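Local coordinates for glutathione S-transferase (Ceriporiopsis subvermispora, PDB 6J3E), which probably transfers glutathione to electrophilic substrates as a serine-type glutathione S-transferase of a wood-decay fungus, and binds glutathione largely through its thioredoxin-like domain, at residues A[7-12]-A[22-27]; A[17-22]-A[40-45]; A[29-34]-A[91-96]; A[53-58]-A[80-85]; A[70-75]-A[84-89]. One frame throughout, in Å; residues are numbered along the deposited sequence.

Contact 1: residues A[7-12]-A[22-27]. With EDO (1,2-ethanediol), chain D.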
# COMPACT_ATOMS: atom_id res chain seq x y z
N PHE A 7 -16.83 15.20 18.92
CA PHE A 7 -15.58 14.88 18.23
C PHE A 7 -14.44 15.04 19.22
O PHE A 7 -14.15 16.16 19.65
CB PHE A 7 -15.37 15.78 17.02
CG PHE A 7 -13.99 15.71 16.42
CD1 PHE A 7 -13.42 14.50 16.08
CD2 PHE A 7 -13.28 16.88 16.14
CE1 PHE A 7 -12.15 14.45 15.51
CE2 PHE A 7 -12.02 16.83 15.57
CZ PHE A 7 -11.46 15.62 15.25
N TYR A 8 -13.79 13.94 19.56
CA TYR A 8 -12.76 13.94 20.60
C TYR A 8 -11.39 14.08 19.96
O TYR A 8 -11.05 13.37 19.01
CB TYR A 8 -12.86 12.68 21.45
CG TYR A 8 -14.21 12.59 22.16
CD1 TYR A 8 -15.35 12.15 21.48
CD2 TYR A 8 -14.35 12.96 23.49
CE1 TYR A 8 -16.59 12.09 22.12
CE2 TYR A 8 -15.58 12.88 24.14
CZ TYR A 8 -16.70 12.45 23.45
OH TYR A 8 -17.91 12.38 24.09
N ASP A 9 -10.60 15.01 20.50
CA ASP A 9 -9.35 15.46 19.90
C ASP A 9 -8.38 15.75 21.03
O ASP A 9 -8.78 15.91 22.19
CB ASP A 9 -9.61 16.70 19.03
CG ASP A 9 -8.50 17.00 18.02
OD1 ASP A 9 -7.43 16.34 18.05
OD2 ASP A 9 -8.69 17.93 17.23
N ILE A 10 -7.09 15.77 20.69
CA ILE A 10 -6.00 15.97 21.64
C ILE A 10 -5.52 17.41 21.50
O ILE A 10 -5.05 17.79 20.42
CB ILE A 10 -4.84 15.00 21.36
CG1 ILE A 10 -5.28 13.55 21.49
CG2 ILE A 10 -3.65 15.30 22.26
CD1 ILE A 10 -4.26 12.55 20.95
N PRO A 11 -5.58 18.22 22.56
CA PRO A 11 -5.11 19.61 22.44
C PRO A 11 -3.60 19.70 22.36
O PRO A 11 -2.87 18.86 22.90
CB PRO A 11 -5.63 20.26 23.73
CG PRO A 11 -5.53 19.12 24.73
CD PRO A 11 -5.90 17.87 23.95
N GLY A 12 -3.12 20.74 21.68
CA GLY A 12 -1.70 21.00 21.60
C GLY A 12 -1.46 22.49 21.49
O GLY A 12 -2.40 23.27 21.31
N PRO A 22 -2.14 14.29 13.54
CA PRO A 22 -2.37 13.81 12.18
C PRO A 22 -3.60 12.92 12.10
O PRO A 22 -4.40 13.06 11.16
CB PRO A 22 -1.07 13.06 11.85
CG PRO A 22 -0.53 12.63 13.17
CD PRO A 22 -0.94 13.68 14.16
N ASN A 23 -3.78 12.03 13.08
CA ASN A 23 -4.92 11.12 13.05
C ASN A 23 -6.23 11.88 13.20
O ASN A 23 -7.21 11.58 12.50
CB ASN A 23 -4.78 10.07 14.15
CG ASN A 23 -3.46 9.35 14.08
OD1 ASN A 23 -2.50 9.72 14.75
ND2 ASN A 23 -3.40 8.31 13.26
N THR A 24 -6.29 12.86 14.10
CA THR A 24 -7.57 13.54 14.28
C THR A 24 -7.85 14.54 13.16
O THR A 24 -9.01 14.80 12.84
CB THR A 24 -7.64 14.24 15.64
OG1 THR A 24 -6.70 15.32 15.68
CG2 THR A 24 -7.33 13.25 16.76
N TRP A 25 -6.81 15.11 12.54
CA TRP A 25 -7.09 16.03 11.45
C TRP A 25 -7.71 15.31 10.26
O TRP A 25 -8.52 15.89 9.54
CB TRP A 25 -5.84 16.76 11.03
CG TRP A 25 -5.73 18.13 11.59
CD1 TRP A 25 -4.90 18.54 12.58
CD2 TRP A 25 -6.48 19.28 11.18
NE1 TRP A 25 -5.08 19.88 12.83
CE2 TRP A 25 -6.04 20.36 11.98
CE3 TRP A 25 -7.48 19.50 10.23
CZ2 TRP A 25 -6.56 21.65 11.85
CZ3 TRP A 25 -8.00 20.78 10.10
CH2 TRP A 25 -7.54 21.84 10.91
N LYS A 26 -7.33 14.04 10.05
CA LYS A 26 -8.02 13.26 9.04
C LYS A 26 -9.52 13.33 9.27
O LYS A 26 -10.29 13.63 8.35
CB LYS A 26 -7.52 11.81 9.05
CG LYS A 26 -6.10 11.62 8.52
CD LYS A 26 -5.74 10.14 8.36
CE LYS A 26 -4.98 9.64 9.55
NZ LYS A 26 -5.08 8.19 9.78
N THR A 27 -9.94 13.14 10.52
CA THR A 27 -11.37 13.15 10.83
C THR A 27 -11.94 14.57 10.88
O THR A 27 -13.08 14.80 10.47
CB THR A 27 -11.63 12.40 12.14
OG1 THR A 27 -11.41 11.00 11.90
CG2 THR A 27 -13.06 12.59 12.65
C1 EDO D . -6.81 6.30 14.63
O1 EDO D . -5.51 6.20 15.24
C2 EDO D . -6.65 6.28 13.12
O2 EDO D . -6.44 7.62 12.66
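Thr24 carries the meeting of strand 5-9 with helix 22-34, the first strand and helix of the beta-alpha-beta unit that opens the thioredoxin-like fold of glutathione S-transferases. Its hydroxyl gives its proton to the carboxylate of Asp9, with OG1 2.7 Å from Asp9 OD1 and approaching from well above the carboxylate plane. The same OD1 accepts from the backbone N of Ile10, so two donors grip it, while OD2 is taken by a salt bridge to Arg28; the buried acid is thus satisfied at both oxygens, which would favour its ionised form. Torsions set up the meeting: Asp9 holds CG anti to its backbone N (chi1 -162°), and Thr24 keeps OG1 in the crowded position between N and carbonyl carbon, leaving CG2 beside its own N.

Two residues earlier on the strand, the ring of Phe7 meets the helix. Its CZ meets the carbonyl O of Thr24 at the ring edge, 3.5 Å away, while CE1 lies 3.5 Å from Thr27 CG2.

Two neighbouring helical positions face another way. Asn23 and Lys26, both glutathione-binding residues, turn from the strand toward the pocket, where an ethanediol, probably from the crystallisation liquor, stands in this ligand-free chain. Its O2 accepts from Asn23 ND2 and from Lys26 NZ, each at 3.2 Å.

Contact 2: residues A[17-22]-A[40-45]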
# COMPACT_ATOMS: atom_id res chain seq x y z
N ASP A 17 -5.42 27.10 17.40
CA ASP A 17 -6.51 26.13 17.25
C ASP A 17 -6.48 25.08 18.32
O ASP A 17 -7.52 24.51 18.64
CB ASP A 17 -6.42 25.38 15.93
CG ASP A 17 -6.26 26.29 14.77
OD1 ASP A 17 -6.96 26.07 13.78
OD2 ASP A 17 -5.40 27.20 14.81
N LYS A 18 -5.29 24.81 18.86
CA LYS A 18 -4.90 23.67 19.68
C LYS A 18 -5.07 22.33 18.97
O LYS A 18 -4.90 21.28 19.60
CB LYS A 18 -5.59 23.67 21.06
CG LYS A 18 -7.01 23.19 21.13
CD LYS A 18 -7.81 23.95 22.18
CE LYS A 18 -7.29 23.67 23.57
NZ LYS A 18 -8.32 23.99 24.55
N ALA A 19 -5.35 22.34 17.67
CA ALA A 19 -5.53 21.13 16.88
C ALA A 19 -4.26 20.84 16.09
O ALA A 19 -3.86 21.63 15.23
CB ALA A 19 -6.72 21.26 15.92
N TRP A 20 -3.62 19.70 16.38
CA TRP A 20 -2.34 19.36 15.77
C TRP A 20 -2.26 17.93 15.24
O TRP A 20 -1.40 17.67 14.39
CB TRP A 20 -1.21 19.56 16.78
CG TRP A 20 -1.39 18.62 17.90
CD1 TRP A 20 -2.11 18.83 19.04
CD2 TRP A 20 -0.91 17.27 17.97
NE1 TRP A 20 -2.08 17.70 19.83
CE2 TRP A 20 -1.35 16.73 19.19
CE3 TRP A 20 -0.13 16.48 17.12
CZ2 TRP A 20 -1.05 15.44 19.58
CZ3 TRP A 20 0.16 15.19 17.51
CH2 TRP A 20 -0.29 14.68 18.73
N SER A 21 -3.07 17.00 15.72
CA SER A 21 -2.81 15.58 15.52
C SER A 21 -2.98 15.19 14.06
O SER A 21 -3.89 15.67 13.38
CB SER A 21 -3.74 14.73 16.39
OG SER A 21 -3.81 13.40 15.91
N PRO A 22 -2.14 14.29 13.54
CA PRO A 22 -2.37 13.81 12.18
C PRO A 22 -3.60 12.92 12.10
O PRO A 22 -4.40 13.06 11.16
CB PRO A 22 -1.07 13.06 11.85
CG PRO A 22 -0.53 12.63 13.17
CD PRO A 22 -0.94 13.68 14.16
N THR A 40 -16.16 19.86 19.50
CA THR A 40 -14.89 19.25 19.85
C THR A 40 -14.75 19.10 21.36
O THR A 40 -15.03 20.04 22.10
CB THR A 40 -13.71 20.06 19.30
OG1 THR A 40 -13.74 20.03 17.87
CG2 THR A 40 -12.39 19.44 19.79
N ILE A 41 -14.32 17.92 21.79
CA ILE A 41 -14.04 17.62 23.19
C ILE A 41 -12.55 17.30 23.32
O ILE A 41 -12.08 16.30 22.76
CB ILE A 41 -14.90 16.46 23.70
CG1 ILE A 41 -16.38 16.79 23.54
CG2 ILE A 41 -14.56 16.19 25.13
CD1 ILE A 41 -17.32 15.84 24.24
N TRP A 42 -11.82 18.13 24.07
CA TRP A 42 -10.36 18.05 24.15
C TRP A 42 -9.94 17.08 25.25
O TRP A 42 -10.31 17.25 26.41
CB TRP A 42 -9.78 19.45 24.39
CG TRP A 42 -10.09 20.39 23.23
CD1 TRP A 42 -11.06 21.36 23.18
CD2 TRP A 42 -9.47 20.38 21.94
NE1 TRP A 42 -11.05 21.97 21.95
CE2 TRP A 42 -10.08 21.39 21.17
CE3 TRP A 42 -8.44 19.63 21.36
CZ2 TRP A 42 -9.71 21.67 19.87
CZ3 TRP A 42 -8.06 19.92 20.07
CH2 TRP A 42 -8.69 20.92 19.33
N VAL A 43 -9.15 16.08 24.88
CA VAL A 43 -8.78 15.00 25.78
C VAL A 43 -7.26 14.85 25.82
O VAL A 43 -6.62 14.72 24.77
CB VAL A 43 -9.44 13.67 25.38
CG1 VAL A 43 -8.93 12.53 26.25
CG2 VAL A 43 -10.97 13.80 25.48
N GLU A 44 -6.69 14.87 27.02
CA GLU A 44 -5.26 14.69 27.16
C GLU A 44 -4.90 13.23 26.90
O GLU A 44 -5.70 12.32 27.14
CB GLU A 44 -4.79 15.11 28.55
CG GLU A 44 -4.97 16.59 28.87
CD GLU A 44 -4.08 17.51 28.04
OE1 GLU A 44 -3.07 17.04 27.48
OE2 GLU A 44 -4.41 18.72 27.94
N TYR A 45 -3.69 13.03 26.39
CA TYR A 45 -3.18 11.69 26.09
C TYR A 45 -3.44 10.68 27.19
O TYR A 45 -3.96 9.59 26.89
CB TYR A 45 -1.68 11.77 25.77
CG TYR A 45 -1.37 11.60 24.30
CD1 TYR A 45 -1.50 10.35 23.69
CD2 TYR A 45 -0.97 12.68 23.52
CE1 TYR A 45 -1.22 10.18 22.34
CE2 TYR A 45 -0.70 12.52 22.16
CZ TYR A 45 -0.82 11.27 21.58
OH TYR A 45 -0.55 11.10 20.23
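Lys18 lays its aliphatic chain and its charge over one face of the indole of Trp42. At CB the chain starts in the crowded position, with CG between the backbone N and the carbonyl carbon (chi1 79°), and this sets CG directly over the six-membered ring. That CH-pi contact is close, CG standing 3.3 Å from the ring centroid of Trp42 and only 12° off the normal. CD then moves over the bond shared by the two rings, 3.6 Å from Trp42 CE2. Bends at chi2 and chi3 keep the remaining chain above the indole, so that NZ ends over the five-membered ring, 4.2 Å from its centroid, in a cation-pi interaction that the electron-rich indole would stabilise. The opposite face of Trp42 is covered by CG2 of Thr40 from its own strand, and Ala19 CB closes in on the ring edge, 4.0 Å from Trp42 CH2.

Farther along, Trp20 and Tyr45 cross obliquely: Trp20 CZ2 lies 3.9 Å from Tyr45 CE2, which comes to the indole at its edge.

The loop 17-22 that brings these groups together links strand 5-9 to helix 22-34, and it lies over the end of strand 38-42, an outer strand of the sheet. Asp17 is tied by a salt bridge to Arg220 of helix 206-222, against which Trp20 also packs through Trp217 and Val221. Tyr45 turns toward helix 141-153, touching Phe147 and the glutathione-binding Arg151, so the contact lies where the N-terminal domain meets the all-helical one.

Contact 3: residues A[29-34]-A[91-96]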
# COMPACT_ATOMS: atom_id res chain seq x y z
N TYR A 29 -10.77 17.13 8.98
CA TYR A 29 -10.93 17.41 7.56
C TYR A 29 -12.20 16.77 7.02
O TYR A 29 -12.99 17.42 6.32
CB TYR A 29 -9.70 16.91 6.78
CG TYR A 29 -8.57 17.91 6.60
CD1 TYR A 29 -8.82 19.21 6.18
CD2 TYR A 29 -7.25 17.53 6.82
CE1 TYR A 29 -7.78 20.12 5.99
CE2 TYR A 29 -6.21 18.43 6.64
CZ TYR A 29 -6.48 19.72 6.22
OH TYR A 29 -5.42 20.62 6.05
N THR A 30 -12.44 15.50 7.37
CA THR A 30 -13.60 14.79 6.82
C THR A 30 -14.92 15.43 7.26
O THR A 30 -15.83 15.61 6.44
CB THR A 30 -13.53 13.30 7.20
OG1 THR A 30 -12.25 12.77 6.81
CG2 THR A 30 -14.60 12.50 6.48
N LEU A 31 -15.03 15.80 8.54
CA LEU A 31 -16.26 16.45 9.01
C LEU A 31 -16.43 17.84 8.40
O LEU A 31 -17.57 18.26 8.13
CB LEU A 31 -16.26 16.53 10.54
CG LEU A 31 -16.40 15.21 11.31
CD1 LEU A 31 -15.94 15.42 12.73
CD2 LEU A 31 -17.83 14.71 11.30
N ASN A 32 -15.33 18.57 8.15
CA ASN A 32 -15.41 19.87 7.50
C ASN A 32 -15.80 19.74 6.03
O ASN A 32 -16.62 20.52 5.53
CB ASN A 32 -14.08 20.61 7.64
CG ASN A 32 -13.79 21.06 9.07
OD1 ASN A 32 -14.64 20.93 9.96
ND2 ASN A 32 -12.60 21.60 9.30
N PHE A 33 -15.24 18.76 5.32
CA PHE A 33 -15.52 18.61 3.90
C PHE A 33 -16.91 18.04 3.67
O PHE A 33 -17.58 18.40 2.70
CB PHE A 33 -14.47 17.71 3.25
CG PHE A 33 -14.81 17.30 1.84
CD1 PHE A 33 -14.50 18.13 0.76
CD2 PHE A 33 -15.42 16.08 1.59
CE1 PHE A 33 -14.80 17.76 -0.54
CE2 PHE A 33 -15.73 15.70 0.31
CZ PHE A 33 -15.41 16.54 -0.77
N LYS A 34 -17.36 17.13 4.55
CA LYS A 34 -18.73 16.64 4.44
C LYS A 34 -19.75 17.66 4.91
O LYS A 34 -20.92 17.56 4.54
CB LYS A 34 -18.90 15.34 5.24
CG LYS A 34 -18.38 14.10 4.53
CD LYS A 34 -18.64 12.87 5.37
CE LYS A 34 -18.42 11.60 4.55
NZ LYS A 34 -19.45 11.41 3.48
N ARG A 91 -15.98 6.00 6.82
CA ARG A 91 -16.98 5.10 6.25
C ARG A 91 -18.32 5.29 6.94
O ARG A 91 -19.36 5.29 6.28
CB ARG A 91 -16.54 3.64 6.35
CG ARG A 91 -15.29 3.35 5.54
CD ARG A 91 -14.86 1.90 5.64
NE ARG A 91 -13.90 1.55 4.62
CZ ARG A 91 -12.61 1.83 4.70
NH1 ARG A 91 -11.81 1.46 3.71
NH2 ARG A 91 -12.11 2.49 5.76
N TYR A 92 -18.29 5.42 8.27
CA TYR A 92 -19.53 5.67 8.99
C TYR A 92 -20.18 6.96 8.52
O TYR A 92 -21.39 7.01 8.31
CB TYR A 92 -19.26 5.73 10.48
CG TYR A 92 -20.43 6.29 11.23
CD1 TYR A 92 -21.46 5.45 11.66
CD2 TYR A 92 -20.53 7.66 11.49
CE1 TYR A 92 -22.55 5.95 12.34
CE2 TYR A 92 -21.61 8.17 12.16
CZ TYR A 92 -22.62 7.31 12.59
OH TYR A 92 -23.69 7.83 13.25
N LEU A 93 -19.39 8.02 8.36
CA LEU A 93 -19.96 9.28 7.89
C LEU A 93 -20.54 9.15 6.48
O LEU A 93 -21.61 9.71 6.20
CB LEU A 93 -18.90 10.37 7.95
CG LEU A 93 -18.44 10.65 9.38
CD1 LEU A 93 -17.41 11.75 9.41
CD2 LEU A 93 -19.65 10.98 10.24
N ASP A 94 -19.86 8.41 5.59
CA ASP A 94 -20.41 8.12 4.26
C ASP A 94 -21.78 7.46 4.38
O ASP A 94 -22.73 7.85 3.70
CB ASP A 94 -19.48 7.17 3.47
CG ASP A 94 -18.45 7.90 2.61
OD1 ASP A 94 -18.36 9.15 2.64
OD2 ASP A 94 -17.68 7.19 1.89
N LYS A 95 -21.88 6.46 5.25
CA LYS A 95 -23.04 5.58 5.28
C LYS A 95 -24.19 6.18 6.09
O LYS A 95 -25.36 5.88 5.82
CB LYS A 95 -22.62 4.21 5.82
CG LYS A 95 -23.67 3.49 6.64
CD LYS A 95 -23.03 2.64 7.73
CE LYS A 95 -24.05 2.22 8.78
NZ LYS A 95 -23.39 1.69 10.02
N THR A 96 -23.89 7.04 7.04
CA THR A 96 -24.96 7.60 7.85
C THR A 96 -25.50 8.91 7.29
O THR A 96 -26.67 9.23 7.50
CB THR A 96 -24.45 7.76 9.29
OG1 THR A 96 -24.06 6.47 9.79
CG2 THR A 96 -25.50 8.35 10.23
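Asp94 OD1 is held by two donors: the ammonium of Lys34 and the backbone N of Val103. The lysine bond is a short salt bridge, with NZ 2.6 Å from Asp94 OD1 and directed at the anti lone pair, away from the other oxygen. OD2 in turn accepts from the backbone N of Ile104, so the carboxylate also pins the chain that follows helix 86-96. Lys34 NZ has a second partner in the carbonyl O of Pro101, and this network would favour the charged forms of both residues.

Lys34 reaches the acid with an extended chain that bends only at chi4 (-69°), and on the way its methylenes cross Leu93 obliquely, CD 3.6 Å from Leu93 CB. Leu93 points toward helix 22-34, its CD1 meeting Leu31 CD2 at 3.5 Å, with the two leucines crossing at about a right angle. Thr30 CG2 touches the same methyl more loosely, at 4.1 Å.

The two short helical segments run nearly parallel, 23° apart, their axes 11.1 Å from each other at closest approach. Such a pair, packed on one face of the sheet, is characteristic of the thioredoxin-like N-terminal domain of glutathione S-transferases, with helices 22-34 and 86-96 side by side.

Contact 4: residues A[53-58]-A[80-85]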
# COMPACT_ATOMS: atom_id res chain seq x y z
N LYS A 53 -13.58 4.35 27.43
CA LYS A 53 -14.43 3.42 28.15
C LYS A 53 -15.75 4.06 28.53
O LYS A 53 -16.81 3.44 28.38
CB LYS A 53 -13.69 2.89 29.38
CG LYS A 53 -12.47 2.09 28.99
CD LYS A 53 -12.23 0.95 29.93
CE LYS A 53 -11.06 0.11 29.44
NZ LYS A 53 -11.41 -0.64 28.20
N GLU A 54 -15.72 5.33 28.95
CA GLU A 54 -16.95 6.01 29.34
C GLU A 54 -17.94 6.06 28.19
O GLU A 54 -19.14 5.85 28.39
CB GLU A 54 -16.65 7.42 29.84
CG GLU A 54 -15.77 7.48 31.10
CD GLU A 54 -15.81 8.83 31.80
OE1 GLU A 54 -15.39 8.90 32.98
OE2 GLU A 54 -16.29 9.82 31.18
N ILE A 55 -17.46 6.32 26.97
CA ILE A 55 -18.34 6.51 25.82
C ILE A 55 -18.48 5.24 24.99
O ILE A 55 -19.23 5.24 24.00
CB ILE A 55 -17.85 7.68 24.95
CG1 ILE A 55 -16.43 7.42 24.46
CG2 ILE A 55 -17.87 8.99 25.73
CD1 ILE A 55 -15.95 8.50 23.54
N GLY A 56 -17.81 4.16 25.38
CA GLY A 56 -17.99 2.91 24.67
C GLY A 56 -17.31 2.85 23.32
O GLY A 56 -17.83 2.21 22.41
N ALA A 57 -16.16 3.49 23.18
CA ALA A 57 -15.44 3.47 21.91
C ALA A 57 -14.69 2.16 21.74
O ALA A 57 -14.22 1.56 22.71
CB ALA A 57 -14.45 4.64 21.85
N GLU A 58 -14.57 1.72 20.50
CA GLU A 58 -13.72 0.57 20.19
C GLU A 58 -12.25 0.96 20.28
O GLU A 58 -11.88 2.05 19.84
CB GLU A 58 -14.01 0.03 18.79
CG GLU A 58 -15.43 -0.44 18.57
CD GLU A 58 -15.69 -1.81 19.16
OE1 GLU A 58 -14.69 -2.54 19.40
OE2 GLU A 58 -16.88 -2.17 19.38
N GLY A 80 -26.59 7.27 18.47
CA GLY A 80 -26.10 6.53 19.61
C GLY A 80 -24.83 5.73 19.38
O GLY A 80 -24.36 5.07 20.31
N LYS A 81 -24.27 5.76 18.17
CA LYS A 81 -23.07 4.99 17.86
C LYS A 81 -21.82 5.79 18.18
O LYS A 81 -21.81 7.03 18.12
CB LYS A 81 -23.04 4.56 16.39
CG LYS A 81 -24.17 3.61 15.97
CD LYS A 81 -23.72 2.15 15.94
CE LYS A 81 -24.74 1.28 15.21
NZ LYS A 81 -24.23 -0.11 15.00
N THR A 82 -20.77 5.08 18.54
CA THR A 82 -19.44 5.66 18.73
C THR A 82 -18.49 4.94 17.79
O THR A 82 -18.45 3.71 17.78
CB THR A 82 -18.99 5.53 20.18
OG1 THR A 82 -19.80 6.39 20.99
CG2 THR A 82 -17.53 5.92 20.35
N ILE A 83 -17.75 5.71 17.00
CA ILE A 83 -16.82 5.16 16.02
C ILE A 83 -15.42 5.67 16.31
O ILE A 83 -15.22 6.85 16.63
CB ILE A 83 -17.24 5.52 14.58
CG1 ILE A 83 -18.71 5.18 14.37
CG2 ILE A 83 -16.39 4.76 13.58
CD1 ILE A 83 -19.64 6.36 14.54
N SER A 84 -14.44 4.78 16.20
CA SER A 84 -13.04 5.13 16.37
C SER A 84 -12.26 4.69 15.14
O SER A 84 -12.72 3.85 14.36
CB SER A 84 -12.45 4.48 17.62
OG SER A 84 -12.42 3.07 17.49
N ASP A 85 -11.06 5.27 14.99
CA ASP A 85 -10.18 5.10 13.83
C ASP A 85 -10.72 5.93 12.68
O ASP A 85 -11.86 5.71 12.23
CB ASP A 85 -10.00 3.63 13.43
CG ASP A 85 -8.97 3.44 12.31
OD1 ASP A 85 -9.26 3.85 11.16
OD2 ASP A 85 -7.87 2.90 12.57
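Ser84 keeps OG in the crowded position between its backbone N and carbonyl carbon (chi1 66°), and Thr82 has OG1 anti to its carbonyl carbon (chi1 -69°), which leaves CG2 anti to the backbone N; these torsions aim the serine hydroxyl at Glu58 and the threonine methyl at Ala57. The serine hydroxyl gives its proton to the carbonyl O of Glu58, 2.6 Å from OG, approaching from above the carbonyl plane. Two residues earlier on the strand, Thr82 puts its methyl against Ala57, with CG2 3.6 Å from Ala57 CA and 3.7 Å from Ala57 CB. Thr82 OG1 lies 3.3 Å from the carbonyl O of Ile55 but is also bonded to ND1 of His75 in the adjacent strand.

Strand 81-84 is the outermost strand on this side of the four-stranded sheet of the thioredoxin-like domain, and the loop leaving helix 48-55 passes along it, joined to it by the Ser84 hydroxyl and by the packing of Thr82. The loop departs through a Schellman motif at Gly56, whose positive phi (75°) suits glycine and turns the chain out of the helix. Ile55, Ala57, Thr82 and Ser84 all touch Val73 of the neighbouring strand 73-76. Glu58 sends CB to 3.7 Å from Ser84 OG, while its carboxylate turns off from the strand; the residue is exposed.

Contact 5: residues A[70-75]-A[84-89]. With EDO (1,2-ethanediol), chain D.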
# COMPACT_ATOMS: atom_id res chain seq x y z
N THR A 70 -7.15 5.02 21.03
CA THR A 70 -6.60 6.18 20.35
C THR A 70 -7.73 7.12 19.93
O THR A 70 -8.89 6.73 19.81
CB THR A 70 -5.82 5.81 19.08
OG1 THR A 70 -6.65 5.02 18.22
CG2 THR A 70 -4.56 5.05 19.44
N LEU A 71 -7.35 8.36 19.68
CA LEU A 71 -8.23 9.31 19.01
C LEU A 71 -7.76 9.43 17.56
O LEU A 71 -6.62 9.07 17.26
CB LEU A 71 -8.21 10.66 19.73
CG LEU A 71 -8.63 10.50 21.19
CD1 LEU A 71 -8.77 11.86 21.85
CD2 LEU A 71 -9.93 9.68 21.24
N PRO A 72 -8.62 9.91 16.65
CA PRO A 72 -9.97 10.46 16.83
C PRO A 72 -11.04 9.44 17.23
O PRO A 72 -10.94 8.26 16.87
CB PRO A 72 -10.29 11.01 15.44
CG PRO A 72 -9.51 10.13 14.51
CD PRO A 72 -8.22 9.89 15.23
N VAL A 73 -12.05 9.90 17.96
CA VAL A 73 -13.29 9.17 18.15
C VAL A 73 -14.45 10.16 17.99
O VAL A 73 -14.33 11.33 18.36
CB VAL A 73 -13.34 8.48 19.52
CG1 VAL A 73 -14.69 7.87 19.77
CG2 VAL A 73 -12.28 7.41 19.60
N ILE A 74 -15.55 9.70 17.41
CA ILE A 74 -16.76 10.52 17.39
C ILE A 74 -17.89 9.76 18.06
O ILE A 74 -17.98 8.53 17.98
CB ILE A 74 -17.17 10.96 15.96
CG1 ILE A 74 -17.47 9.75 15.08
CG2 ILE A 74 -16.13 11.88 15.36
CD1 ILE A 74 -18.22 10.11 13.82
N HIS A 75 -18.77 10.51 18.73
CA HIS A 75 -20.05 10.00 19.19
C HIS A 75 -21.17 10.79 18.54
O HIS A 75 -21.19 12.03 18.62
CB HIS A 75 -20.23 10.04 20.71
CG HIS A 75 -21.60 9.64 21.14
ND1 HIS A 75 -22.05 8.33 21.05
CD2 HIS A 75 -22.65 10.37 21.58
CE1 HIS A 75 -23.31 8.28 21.45
NE2 HIS A 75 -23.69 9.50 21.79
N SER A 84 -14.44 4.78 16.20
CA SER A 84 -13.04 5.13 16.37
C SER A 84 -12.26 4.69 15.14
O SER A 84 -12.72 3.85 14.36
CB SER A 84 -12.45 4.48 17.62
OG SER A 84 -12.42 3.07 17.49
N ASP A 85 -11.06 5.27 14.99
CA ASP A 85 -10.18 5.10 13.83
C ASP A 85 -10.72 5.93 12.68
O ASP A 85 -11.86 5.71 12.23
CB ASP A 85 -10.00 3.63 13.43
CG ASP A 85 -8.97 3.44 12.31
OD1 ASP A 85 -9.26 3.85 11.16
OD2 ASP A 85 -7.87 2.90 12.57
N SER A 86 -9.90 6.86 12.18
CA SER A 86 -10.38 7.83 11.20
C SER A 86 -10.89 7.18 9.92
O SER A 86 -11.82 7.71 9.29
CB SER A 86 -9.27 8.84 10.86
OG SER A 86 -8.01 8.21 10.74
N ALA A 87 -10.31 6.05 9.51
CA ALA A 87 -10.82 5.37 8.32
C ALA A 87 -12.22 4.84 8.56
O ALA A 87 -13.06 4.87 7.66
CB ALA A 87 -9.88 4.25 7.88
N ALA A 88 -12.50 4.35 9.77
CA ALA A 88 -13.84 3.87 10.09
C ALA A 88 -14.81 5.02 10.33
O ALA A 88 -16.00 4.87 10.06
CB ALA A 88 -13.80 2.97 11.33
N ILE A 89 -14.33 6.14 10.86
CA ILE A 89 -15.14 7.35 10.95
C ILE A 89 -15.61 7.75 9.55
O ILE A 89 -16.79 8.06 9.33
CB ILE A 89 -14.34 8.50 11.60
CG1 ILE A 89 -13.64 8.07 12.90
CG2 ILE A 89 -15.24 9.69 11.86
CD1 ILE A 89 -14.47 8.10 14.07
C1 EDO D . -6.81 6.30 14.63
O1 EDO D . -5.51 6.20 15.24
C2 EDO D . -6.65 6.28 13.12
O2 EDO D . -6.44 7.62 12.66
O HOH W 1 -8.76 6.24 17.06
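Apolar groups make the tight side of this contact. Ile74 and Ile89 meet tip to tip, with Ile89 CD1 3.6 Å from Ile74 CG1 and Ile89 CG2 equally near Ile74 CD1, so helix 86-96 is pressed onto strand 73-76. Beside them Val73 pairs with Ser84 as an antiparallel non-hydrogen-bonded pair, and Val73 CG2 lies 3.5 Å from Ser84 CB. Pro72, preceded by the cis peptide bond characteristic of this site in thioredoxin-like folds, sets its CG 3.9 Å from Ser86 CB.

Toward the pocket the packing gives way to mediated contacts. A water bridges the segments, donating to Pro72 O at 3.0 Å and accepting from the backbone N of Asp85 at 3.2 Å; it also bonds to Thr70 OG1. Asp85 caps the helix through OD1, which takes the N-H of Ala87 on its anti lone pair. An ethanediol lies alongside, its O2 only 2.5 Å from Ser86 OG, and its O1 makes a weak bond with Thr70 OG1.

Leu71 and Ser86 both bind glutathione. Placed at the helix start and also bonded to Lys26 NZ and Tyr206 OH, the Ser86 hydroxyl sits in a polar, probably electropositive setting consistent with holding an anionic part of the ligand.

In the fold
The five contacts lie in one thioredoxin-like domain, and contacts 1 and 5, centres about 9 Å apart, carry four of its glutathione-binding residues, Asn23, Lys26, Leu71 and Ser86; they join where Lys26 NZ lies 3.1 Å from Ser86 OG and share the ethanediol. Across the sheet, Tyr8 N meets Val73 O at 2.9 Å between contacts 1 and 5, and Asp9 O meets Val43 N at 2.7 Å between contacts 1 and 2. Contact 4 shares Ser84 and Asp85 with contact 5 and holds the sheet's far edge. Contact 3 pairs the two helices that contacts 1 and 5 fasten to the sheet, its centre about 14 Å from that of contact 1.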